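PDB 7D3U: monovalent Na+/H+ antiporter subunit D from Dietzia sp. DQ12-45-1b, which forms part of the Mrp complex, a giant bacterial sodium/proton antiporter that moves Na+ and H+ in opposite directions across the cell membrane. Local coordinates for the interface of chains A and B. Residues are numbered along the deposited sequence; one frame, centred on the assembly and turned at random. Chains: chain A, Monovalent Na+/H+ antiporter subunit D; chain B, Monovalent Na+/H+ antiporter subunit A.

Contact 1: the interface of chains A and B. Residues chain A 148-149, 153-155, 453-457; chain B 758-759, 761-763.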
loop_
_atom_site.group_PDB
_atom_site.type_symbol
_atom_site.label_atom_id
_atom_site.label_comp_id
_atom_site.label_asym_id
_atom_site.label_seq_id
_atom_site.Cartn_x
_atom_site.Cartn_y
_atom_site.Cartn_z
ATOM N N MET A 148 3.717 -13.829 3.807
ATOM C CA MET A 148 4.265 -14.865 4.670
ATOM C C MET A 148 5.540 -15.483 4.120
ATOM O O MET A 148 6.297 -16.087 4.886
ATOM C CB MET A 148 3.229 -15.971 4.896
ATOM C CG MET A 148 1.949 -15.500 5.563
ATOM S SD MET A 148 2.008 -15.606 7.360
ATOM C CE MET A 148 2.476 -13.931 7.776
ATOM N N ILE A 149 5.791 -15.352 2.819
ATOM C CA ILE A 149 7.025 -15.859 2.230
ATOM C C ILE A 149 8.186 -15.005 2.715
ATOM O O ILE A 149 8.242 -13.799 2.451
ATOM C CB ILE A 149 6.942 -15.860 0.699
ATOM C CG1 ILE A 149 5.847 -16.810 0.223
ATOM C CG2 ILE A 149 8.277 -16.253 0.102
ATOM C CD1 ILE A 149 6.110 -18.247 0.564
ATOM N N GLY A 153 11.887 -18.725 5.499
ATOM C CA GLY A 153 10.776 -19.649 5.490
ATOM C C GLY A 153 9.890 -19.604 6.712
ATOM O O GLY A 153 8.990 -20.443 6.832
ATOM N N ARG A 154 10.110 -18.667 7.624
ATOM C CA ARG A 154 9.305 -18.519 8.826
ATOM C C ARG A 154 8.580 -17.178 8.800
ATOM O O ARG A 154 8.658 -16.419 7.834
ATOM C CB ARG A 154 10.170 -18.643 10.082
ATOM C CG ARG A 154 10.175 -20.026 10.697
ATOM C CD ARG A 154 10.885 -21.026 9.808
ATOM N NE ARG A 154 11.239 -22.238 10.538
ATOM C CZ ARG A 154 11.878 -23.271 10.003
ATOM N NH1 ARG A 154 12.162 -24.333 10.742
ATOM N NH2 ARG A 154 12.236 -23.243 8.729
ATOM N N ALA A 155 7.863 -16.897 9.884
ATOM C CA ALA A 155 7.168 -15.631 10.043
ATOM C C ALA A 155 7.086 -15.311 11.526
ATOM O O ALA A 155 7.020 -16.212 12.366
ATOM C CB ALA A 155 5.768 -15.668 9.422
ATOM N N ALA A 453 7.674 -23.646 14.426
ATOM C CA ALA A 453 7.031 -23.936 13.158
ATOM C C ALA A 453 7.863 -24.925 12.348
ATOM O O ALA A 453 9.016 -25.225 12.667
ATOM C CB ALA A 453 6.816 -22.652 12.361
ATOM N N THR A 454 7.258 -25.437 11.279
ATOM C CA THR A 454 7.940 -26.358 10.383
ATOM C C THR A 454 8.597 -25.658 9.205
ATOM O O THR A 454 9.330 -26.306 8.451
ATOM C CB THR A 454 6.960 -27.411 9.862
ATOM O OG1 THR A 454 5.887 -26.762 9.171
ATOM C CG2 THR A 454 6.400 -28.224 11.012
ATOM N N GLY A 455 8.352 -24.363 9.028
ATOM C CA GLY A 455 8.980 -23.609 7.962
ATOM C C GLY A 455 8.376 -23.878 6.603
ATOM O O GLY A 455 7.886 -24.980 6.341
ATOM N N ILE A 456 8.401 -22.882 5.731
ATOM C CA ILE A 456 7.892 -23.077 4.370
ATOM C C ILE A 456 8.880 -23.938 3.591
ATOM O O ILE A 456 10.088 -23.643 3.597
ATOM C CB ILE A 456 7.675 -21.729 3.687
ATOM C CG1 ILE A 456 6.761 -20.850 4.541
ATOM C CG2 ILE A 456 7.077 -21.921 2.311
ATOM C CD1 ILE A 456 6.537 -19.476 3.975
ATOM N N PRO A 457 8.432 -25.004 2.931
ATOM C CA PRO A 457 9.372 -25.917 2.265
ATOM C C PRO A 457 10.182 -25.206 1.195
ATOM O O PRO A 457 9.635 -24.646 0.243
ATOM C CB PRO A 457 8.453 -26.986 1.665
ATOM C CG PRO A 457 7.230 -26.941 2.508
ATOM C CD PRO A 457 7.050 -25.501 2.872
ATOM N N LEU B 758 0.494 -21.834 3.241
ATOM C CA LEU B 758 1.736 -21.117 3.512
ATOM C C LEU B 758 1.764 -20.558 4.929
ATOM O O LEU B 758 2.803 -20.589 5.596
ATOM C CB LEU B 758 1.926 -19.995 2.495
ATOM C CG LEU B 758 2.305 -20.425 1.082
ATOM C CD1 LEU B 758 2.576 -19.208 0.223
ATOM C CD2 LEU B 758 3.515 -21.336 1.116
ATOM N N ALA B 759 0.634 -20.035 5.405
ATOM C CA ALA B 759 0.587 -19.449 6.737
ATOM C C ALA B 759 0.791 -20.507 7.810
ATOM O O ALA B 759 1.557 -20.302 8.757
ATOM C CB ALA B 759 -0.740 -18.721 6.943
ATOM N N HIS B 761 2.318 -23.255 7.389
ATOM C CA HIS B 761 3.683 -23.749 7.280
ATOM C C HIS B 761 4.704 -22.775 7.845
ATOM O O HIS B 761 5.780 -23.200 8.279
ATOM C CB HIS B 761 4.025 -24.047 5.821
ATOM C CG HIS B 761 3.699 -25.442 5.397
ATOM N ND1 HIS B 761 4.054 -25.949 4.166
ATOM C CD2 HIS B 761 3.051 -26.440 6.042
ATOM C CE1 HIS B 761 3.640 -27.199 4.071
ATOM N NE2 HIS B 761 3.027 -27.521 5.196
ATOM N N ALA B 762 4.393 -21.479 7.847
ATOM C CA ALA B 762 5.341 -20.483 8.329
ATOM C C ALA B 762 5.297 -20.326 9.841
ATOM O O ALA B 762 6.327 -20.036 10.458
ATOM C CB ALA B 762 5.074 -19.135 7.660
ATOM N N ARG B 763 4.131 -20.504 10.455
ATOM C CA ARG B 763 3.989 -20.361 11.895
ATOM C C ARG B 763 3.140 -21.498 12.437
ATOM O O ARG B 763 2.112 -21.847 11.853
ATOM C CB ARG B 763 3.352 -19.019 12.271
ATOM C CG ARG B 763 4.234 -17.817 12.015
ATOM C CD ARG B 763 3.801 -16.633 12.855
ATOM N NE ARG B 763 3.663 -16.985 14.264
ATOM C CZ ARG B 763 4.672 -17.018 15.128
ATOM N NH1 ARG B 763 5.899 -16.717 14.728
ATOM N NH2 ARG B 763 4.453 -17.350 16.391
#

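Contact 2: the interface of chains A and B. Residues chain A 374, 378, 419, 423, 426-427, 431; chain B 136, 139-140, 143, 150, 154, 157-158.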
loop_
_atom_site.group_PDB
_atom_site.type_symbol
_atom_site.label_atom_id
_atom_site.label_comp_id
_atom_site.label_asym_id
_atom_site.label_seq_id
_atom_site.Cartn_x
_atom_site.Cartn_y
_atom_site.Cartn_z
ATOM N N PHE A 374 21.789 5.823 -4.430
ATOM C CA PHE A 374 21.911 7.274 -4.501
ATOM C C PHE A 374 21.279 7.818 -5.773
ATOM O O PHE A 374 20.678 8.900 -5.757
ATOM C CB PHE A 374 23.370 7.705 -4.414
ATOM C CG PHE A 374 23.540 9.146 -4.043
ATOM C CD1 PHE A 374 23.438 9.550 -2.725
ATOM C CD2 PHE A 374 23.769 10.103 -5.012
ATOM C CE1 PHE A 374 23.584 10.874 -2.380
ATOM C CE2 PHE A 374 23.912 11.429 -4.670
ATOM C CZ PHE A 374 23.822 11.814 -3.353
ATOM N N MET A 378 18.313 10.580 -5.439
ATOM C CA MET A 378 18.302 11.876 -6.106
ATOM C C MET A 378 17.142 11.984 -7.082
ATOM O O MET A 378 16.588 13.071 -7.265
ATOM C CB MET A 378 19.628 12.115 -6.823
ATOM C CG MET A 378 20.791 12.387 -5.892
ATOM S SD MET A 378 20.423 13.643 -4.654
ATOM C CE MET A 378 20.372 12.646 -3.169
ATOM N N LEU A 419 14.620 15.183 0.450
ATOM C CA LEU A 419 16.072 15.141 0.363
ATOM C C LEU A 419 16.699 15.004 1.741
ATOM O O LEU A 419 17.696 14.296 1.905
ATOM C CB LEU A 419 16.595 16.390 -0.340
ATOM C CG LEU A 419 18.107 16.404 -0.544
ATOM C CD1 LEU A 419 18.534 15.176 -1.320
ATOM C CD2 LEU A 419 18.545 17.668 -1.253
ATOM N N LEU A 423 19.005 11.876 2.649
ATOM C CA LEU A 423 20.354 12.123 3.139
ATOM C C LEU A 423 20.559 11.522 4.518
ATOM O O LEU A 423 21.665 11.083 4.838
ATOM C CB LEU A 423 20.637 13.622 3.172
ATOM C CG LEU A 423 20.968 14.269 1.831
ATOM C CD1 LEU A 423 21.326 15.726 2.028
ATOM C CD2 LEU A 423 22.095 13.523 1.145
ATOM N N TRP A 426 21.316 7.977 3.652
ATOM C CA TRP A 426 22.643 7.913 3.049
ATOM C C TRP A 426 23.746 8.125 4.078
ATOM O O TRP A 426 24.840 7.567 3.939
ATOM C CB TRP A 426 22.733 8.957 1.933
ATOM C CG TRP A 426 24.070 9.106 1.284
ATOM C CD1 TRP A 426 24.958 10.122 1.472
ATOM C CD2 TRP A 426 24.658 8.235 0.312
ATOM N NE1 TRP A 426 26.070 9.930 0.691
ATOM C CE2 TRP A 426 25.909 8.778 -0.030
ATOM C CE3 TRP A 426 24.253 7.044 -0.293
ATOM C CZ2 TRP A 426 26.757 8.172 -0.951
ATOM C CZ3 TRP A 426 25.094 6.446 -1.206
ATOM C CH2 TRP A 426 26.332 7.009 -1.527
ATOM N N THR A 427 23.478 8.914 5.118
ATOM C CA THR A 427 24.480 9.187 6.138
ATOM C C THR A 427 24.507 8.099 7.203
ATOM O O THR A 427 25.579 7.751 7.712
ATOM C CB THR A 427 24.207 10.548 6.779
ATOM O OG1 THR A 427 24.180 11.555 5.761
ATOM C CG2 THR A 427 25.285 10.894 7.787
ATOM N N LEU A 431 27.504 6.448 4.470
ATOM C CA LEU A 431 28.648 7.298 4.764
ATOM C C LEU A 431 29.212 6.966 6.140
ATOM O O LEU A 431 28.465 6.863 7.117
ATOM C CB LEU A 431 28.261 8.774 4.693
ATOM C CG LEU A 431 28.044 9.331 3.287
ATOM C CD1 LEU A 431 27.898 10.840 3.332
ATOM C CD2 LEU A 431 29.182 8.926 2.370
ATOM N N LEU B 136 25.374 18.955 -6.614
ATOM C CA LEU B 136 25.635 17.546 -6.337
ATOM C C LEU B 136 27.124 17.241 -6.394
ATOM O O LEU B 136 27.650 16.510 -5.543
ATOM C CB LEU B 136 24.880 16.662 -7.327
ATOM C CG LEU B 136 23.482 16.192 -6.928
ATOM C CD1 LEU B 136 23.073 15.017 -7.792
ATOM C CD2 LEU B 136 23.443 15.817 -5.462
ATOM N N PHE B 139 28.567 18.529 -3.219
ATOM C CA PHE B 139 28.266 17.623 -2.117
ATOM C C PHE B 139 29.210 16.431 -2.123
ATOM O O PHE B 139 29.759 16.053 -1.084
ATOM C CB PHE B 139 26.813 17.160 -2.198
ATOM C CG PHE B 139 26.513 15.955 -1.355
ATOM C CD1 PHE B 139 26.319 16.078 0.007
ATOM C CD2 PHE B 139 26.423 14.699 -1.924
ATOM C CE1 PHE B 139 26.043 14.973 0.784
ATOM C CE2 PHE B 139 26.148 13.594 -1.151
ATOM C CZ PHE B 139 25.958 13.731 0.203
ATOM N N PHE B 140 29.431 15.840 -3.298
ATOM C CA PHE B 140 30.309 14.676 -3.367
ATOM C C PHE B 140 31.767 15.045 -3.139
ATOM O O PHE B 140 32.541 14.215 -2.651
ATOM C CB PHE B 140 30.148 13.968 -4.708
ATOM C CG PHE B 140 29.135 12.875 -4.683
ATOM C CD1 PHE B 140 29.305 11.785 -3.853
ATOM C CD2 PHE B 140 28.015 12.937 -5.481
ATOM C CE1 PHE B 140 28.376 10.775 -3.822
ATOM C CE2 PHE B 140 27.085 11.929 -5.456
ATOM C CZ PHE B 140 27.264 10.845 -4.625
ATOM N N THR B 143 32.007 15.260 0.612
ATOM C CA THR B 143 31.968 13.928 1.217
ATOM C C THR B 143 33.318 13.227 1.190
ATOM O O THR B 143 33.481 12.217 1.883
ATOM C CB THR B 143 30.943 13.020 0.532
ATOM O OG1 THR B 143 31.283 12.854 -0.850
ATOM C CG2 THR B 143 29.537 13.563 0.674
ATOM N N THR B 150 31.301 14.433 6.404
ATOM C CA THR B 150 30.024 13.860 5.997
ATOM C C THR B 150 28.851 14.709 6.462
ATOM O O THR B 150 27.816 14.747 5.790
ATOM C CB THR B 150 29.876 12.436 6.528
ATOM O OG1 THR B 150 28.524 12.000 6.349
ATOM C CG2 THR B 150 30.222 12.377 8.004
ATOM N N VAL B 154 26.387 17.166 4.019
ATOM C CA VAL B 154 24.933 17.097 4.105
ATOM C C VAL B 154 24.347 18.491 4.273
ATOM O O VAL B 154 23.361 18.850 3.618
ATOM C CB VAL B 154 24.508 16.162 5.252
ATOM C CG1 VAL B 154 23.063 16.412 5.635
ATOM C CG2 VAL B 154 24.704 14.714 4.849
ATOM N N LEU B 157 24.647 20.423 0.944
ATOM C CA LEU B 157 23.628 20.004 -0.011
ATOM C C LEU B 157 22.257 20.532 0.384
ATOM O O LEU B 157 21.515 21.033 -0.466
ATOM C CB LEU B 157 23.604 18.482 -0.124
ATOM C CG LEU B 157 22.688 17.925 -1.211
ATOM C CD1 LEU B 157 23.030 18.544 -2.549
ATOM C CD2 LEU B 157 22.797 16.415 -1.281
ATOM N N LEU B 158 21.918 20.463 1.672
ATOM C CA LEU B 158 20.605 20.921 2.114
ATOM C C LEU B 158 20.435 22.418 1.889
ATOM O O LEU B 158 19.397 22.863 1.386
ATOM C CB LEU B 158 20.401 20.574 3.587
ATOM C CG LEU B 158 19.936 19.149 3.872
ATOM C CD1 LEU B 158 19.809 18.928 5.366
ATOM C CD2 LEU B 158 18.620 18.872 3.173
#

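Contact 1: the interface of chains A and B
At the apolar centre of this Mrp (CPA3) antiporter contact, where the C-terminal end of a subunit A helix docks on two subunit D loops (148-155 and 453-457) and helps hold the subunits together, B:Leu758 divides its two methyls between those loops. CD1 meets A:Ile149 CD1 at 3.7 Å, the side chains crossing obliquely, while CD2 meets A:Ile456 CG2 at 3.8 Å, the side chains at about a right angle. One helical turn on, the B:Ala762 methyl packs between the two loops: its CB lies 3.9 Å from A:Ile456 CG1 and 4.0 Å from A:Ala155 CB. Beside it, the A:Met148 side chain, bent at chi2 and chi3, brings its thioether SD to 4.1 Å from B:Ala759 CA. Farther out, A:Pro457 stands crosswise to the imidazole of B:His761, its ring carbons CG and CD meeting the ND1-CE1 side.

B:Leu758 to B:Ala762 are the last turn of helix 739-762, and the polar rim lies where that helix stops. The backbone N of A:Gly455 hydrogen-bonds to B:His761 O at 2.9 Å; it caps a carbonyl at the helix end, where the dipole would favour a donor. B:Arg763, bent at chi3 (51°), folds its guanidinium back so that NH1 donates to A:Ala155 O at 2.7 Å, with 155° at the hydrogen. The acceptor lies nearly in the guanidinium plane and is approached on a carbonyl lone pair at 140°.

Contact 2: the interface of chains A and B
OG1 of A:Thr427 donates a hydrogen bond to the carbonyl oxygen of A:Leu423, one turn back in helix 405-430, at 2.7 Å; the grip on this hydroxyl is that bond plus the cover of the B:Val154 CG2 methyl. OG1 sits beside the backbone N (chi1 -56°), and the donor comes in 31° above the carbonyl plane, so the bond does not follow a lone pair. This turns the hydroxyl back onto its own helix. On the partner, B:Thr143 OG1, in the crowded position between backbone N and carbonyl carbon, donates to B:Phe140 O at 2.6 Å, but approaches that carbonyl strongly bent, nearly side-on and above its plane. Each of these two hydroxyl bonds stays inside its own subunit, and the contact across is apolar.

Its aromatic part is built around A:Phe374, whose CG is anti to the backbone N. The CE2-CZ edge of B:Phe140 points onto the rim of one A:Phe374 face, an edge-to-face pair with centroids 4.8 Å apart and planes at 62°. Behind it, A:Phe374 CD1 stands 3.5 Å above the centre of the A:Trp426 ring, a second-shell support within chain A. B:Phe139 touches both: its CE2 is 3.7 Å from A:Phe374 CZ, and its rim faces the A:Trp426 pyrrole, CZ lying 3.8 Å from NE1. B:Leu157 and B:Thr143 cover the two faces of B:Phe139, fixing its turn.

Aliphatic groups flank the rings. The side chains of A:Leu423 and B:Leu157 cross obliquely, CD1 3.7 Å from CD2. A:Met378 and B:Leu136 meet tip to tip, and CD1 of A:Leu431, just past helix 405-430, rests against the hydroxyl OG1 of B:Thr150. Helices 367-380 and 405-430 of subunit D thereby seat against helices 124-142 and 150-164 of subunit A, a greasy seam that joins the two antiporter-like subunits within the membrane complex.

The centres of the C-alpha atoms of contact 1 and contact 2 lie about 40 Å apart, and the two share no residue. In chain B they draw on widely separated stretches: contact 1 uses the end of helix 739-762, contact 2 the early helices 124-142 and 150-164. In chain A, the 453-457 loop of contact 1 follows helix 405-430 of contact 2 by some twenty residues, whereas its 148-155 loop lies over 200 residues before helix 367-380. Subunit A therefore grips subunit D at two distant places, one through loops and a helix end, the other mainly helix against helix, which should fix their relative orientation.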